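Local coordinates for CsuC (Acinetobacter baumannii, PDB 6FJY), which probably acts as the periplasmic chaperone of archaic Csu pili, holding the tip adhesin CsuE in a pre-assembly complex through donor-strand complementation, at residues A140-A143 with L144-P147. Residues are numbered along the deposited sequence; the frame is centred on the assembly and turned at random.
Sequences AKNA and LAKP
N142 meets L144 and A145 round a type I beta turn that runs from N142 to A145, in the surface loop between helix 133-140 and strand 149-154. In this two-domain chaperone of the PapD type, the loop leads from the short helix to the strand that comes first in sequence in the second domain's main sheet. K141 is the first residue to leave helical geometry, and N142 then takes an extended backbone that starts the turn. With chi1 at -168°, the N142 side chain swings opposite its backbone N and beside its carbonyl carbon, and the amide follows the chain into the turn, where OD1 accepts a hydrogen bond from L144 N at 3.1 Å. The N-H...O angle is 136°, so the bond is bent, and L144 N sits above the plane of the side-chain carbonyl, 36° out of it, not on a lone pair. It is an Asx turn all the same, with the side-chain oxygen reaching the amide two residues ahead and bracing the start of the beta turn. N142 O and A145 N stand 3.6 Å apart, too far for a main-chain hydrogen bond. The methyl of A145 covers one face of the amide, CB 3.8 Å from N142 CG and nearly straight above it, and touches N142 CB as well. A143, at the first corner of the turn, sets its methyl beside one branch of the leucine, with CB 3.8 Å from L144 CD1, in an apolar touch at an exposed edge. L144 also pairs through its backbone with Q170, tying the turn to a more distant part of the chain. Beyond it, A145 is the centre of an inverse gamma turn, closed by a weak bond from K146 N to L144 O. The lysine chain then passes back alongside the turn, where K146 CD lies 3.8 Å from A143 O.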
ATOM      1  N   ALA A 140     -18.125   5.680 -11.910  1.00 69.44           N
ATOM      2  CA  ALA A 140     -18.794   5.534 -13.194  1.00 81.36           C
ATOM      3  C   ALA A 140     -19.986   6.476 -13.311  1.00 81.09           C
ATOM      4  O   ALA A 140     -20.277   6.967 -14.404  1.00 65.22           O
ATOM      5  CB  ALA A 140     -19.241   4.086 -13.384  1.00 85.91           C
ATOM      6  N   LYS A 141     -20.640   6.780 -12.191  1.00 83.15           N
ATOM      7  CA  LYS A 141     -21.790   7.671 -12.131  1.00 67.66           C
ATOM      8  C   LYS A 141     -21.396   9.130 -11.955  1.00 70.89           C
ATOM      9  O   LYS A 141     -22.271   9.981 -11.754  1.00 61.70           O
ATOM     10  CB  LYS A 141     -22.710   7.249 -10.985  1.00 67.32           C
ATOM     11  CG  LYS A 141     -23.132   5.793 -11.025  1.00 81.03           C
ATOM     12  CD  LYS A 141     -23.892   5.420  -9.761  1.00 92.78           C
ATOM     13  CE  LYS A 141     -24.396   3.981  -9.809  1.00104.29           C
ATOM     14  NZ  LYS A 141     -25.222   3.629  -8.608  1.00109.34           N
ATOM     15  N   ASN A 142     -20.103   9.432 -12.023  1.00 75.17           N
ATOM     16  CA  ASN A 142     -19.576  10.773 -11.803  1.00 72.97           C
ATOM     17  C   ASN A 142     -18.676  11.158 -12.968  1.00 80.85           C
ATOM     18  O   ASN A 142     -17.632  10.531 -13.184  1.00 82.90           O
ATOM     19  CB  ASN A 142     -18.793  10.821 -10.491  1.00 67.07           C
ATOM     20  CG  ASN A 142     -18.476  12.213 -10.060  1.00 60.47           C
ATOM     21  OD1 ASN A 142     -18.455  13.135 -10.872  1.00 62.54           O
ATOM     22  ND2 ASN A 142     -18.189  12.380  -8.768  1.00 74.55           N
ATOM     23  N   ALA A 143     -19.051  12.219 -13.682  1.00 77.71           N
ATOM     24  CA  ALA A 143     -18.295  12.629 -14.865  1.00 77.87           C
ATOM     25  C   ALA A 143     -16.925  13.186 -14.498  1.00 73.97           C
ATOM     26  O   ALA A 143     -15.937  12.930 -15.196  1.00 74.29           O
ATOM     27  CB  ALA A 143     -19.091  13.656 -15.663  1.00 85.47           C
ATOM     28  N   LEU A 144     -16.848  13.973 -13.431  1.00 72.23           N
ATOM     29  CA  LEU A 144     -15.629  14.679 -13.060  1.00 69.76           C
ATOM     30  C   LEU A 144     -14.781  13.910 -12.052  1.00 57.40           C
ATOM     31  O   LEU A 144     -13.915  14.509 -11.409  1.00 49.11           O
ATOM     32  CB  LEU A 144     -15.967  16.062 -12.502  1.00 77.04           C
ATOM     33  CG  LEU A 144     -16.452  17.210 -13.391  1.00 83.22           C
ATOM     34  CD1 LEU A 144     -17.195  16.759 -14.636  1.00 92.47           C
ATOM     35  CD2 LEU A 144     -17.341  18.110 -12.558  1.00 76.38           C
ATOM     36  N   ALA A 145     -15.043  12.612 -11.872  1.00 68.60           N
ATOM     37  CA  ALA A 145     -14.259  11.748 -10.984  1.00 77.30           C
ATOM     38  C   ALA A 145     -12.995  11.258 -11.702  1.00 74.01           C
ATOM     39  O   ALA A 145     -12.751  10.063 -11.883  1.00 66.70           O
ATOM     40  CB  ALA A 145     -15.111  10.587 -10.489  1.00 75.85           C
ATOM     41  N   LYS A 146     -12.206  12.233 -12.139  1.00 67.68           N
ATOM     42  CA  LYS A 146     -10.974  12.023 -12.885  1.00 59.73           C
ATOM     43  C   LYS A 146     -10.212  13.337 -12.893  1.00 60.85           C
ATOM     44  O   LYS A 146     -10.760  14.372 -12.500  1.00 63.71           O
ATOM     45  CB  LYS A 146     -11.265  11.564 -14.321  1.00 54.32           C
ATOM     46  CG  LYS A 146     -12.108  12.581 -15.100  1.00 78.22           C
ATOM     47  CD  LYS A 146     -12.497  12.069 -16.478  1.00 84.44           C
ATOM     48  CE  LYS A 146     -11.291  11.865 -17.374  1.00 86.63           C
ATOM     49  NZ  LYS A 146     -11.706  11.320 -18.703  1.00 97.61           N
ATOM     50  N   PRO A 147      -8.933  13.322 -13.243  1.00 60.05           N
ATOM     51  CA  PRO A 147      -8.225  14.589 -13.444  1.00 49.42           C
ATOM     52  C   PRO A 147      -8.526  15.186 -14.811  1.00 57.22           C
ATOM     53  O   PRO A 147      -8.616  14.473 -15.809  1.00 49.52           O
ATOM     54  CB  PRO A 147      -6.748  14.199 -13.313  1.00 48.56           C
ATOM     55  CG  PRO A 147      -6.702  12.752 -13.675  1.00 55.38           C
ATOM     56  CD  PRO A 147      -8.010  12.175 -13.173  1.00 53.76           C
TER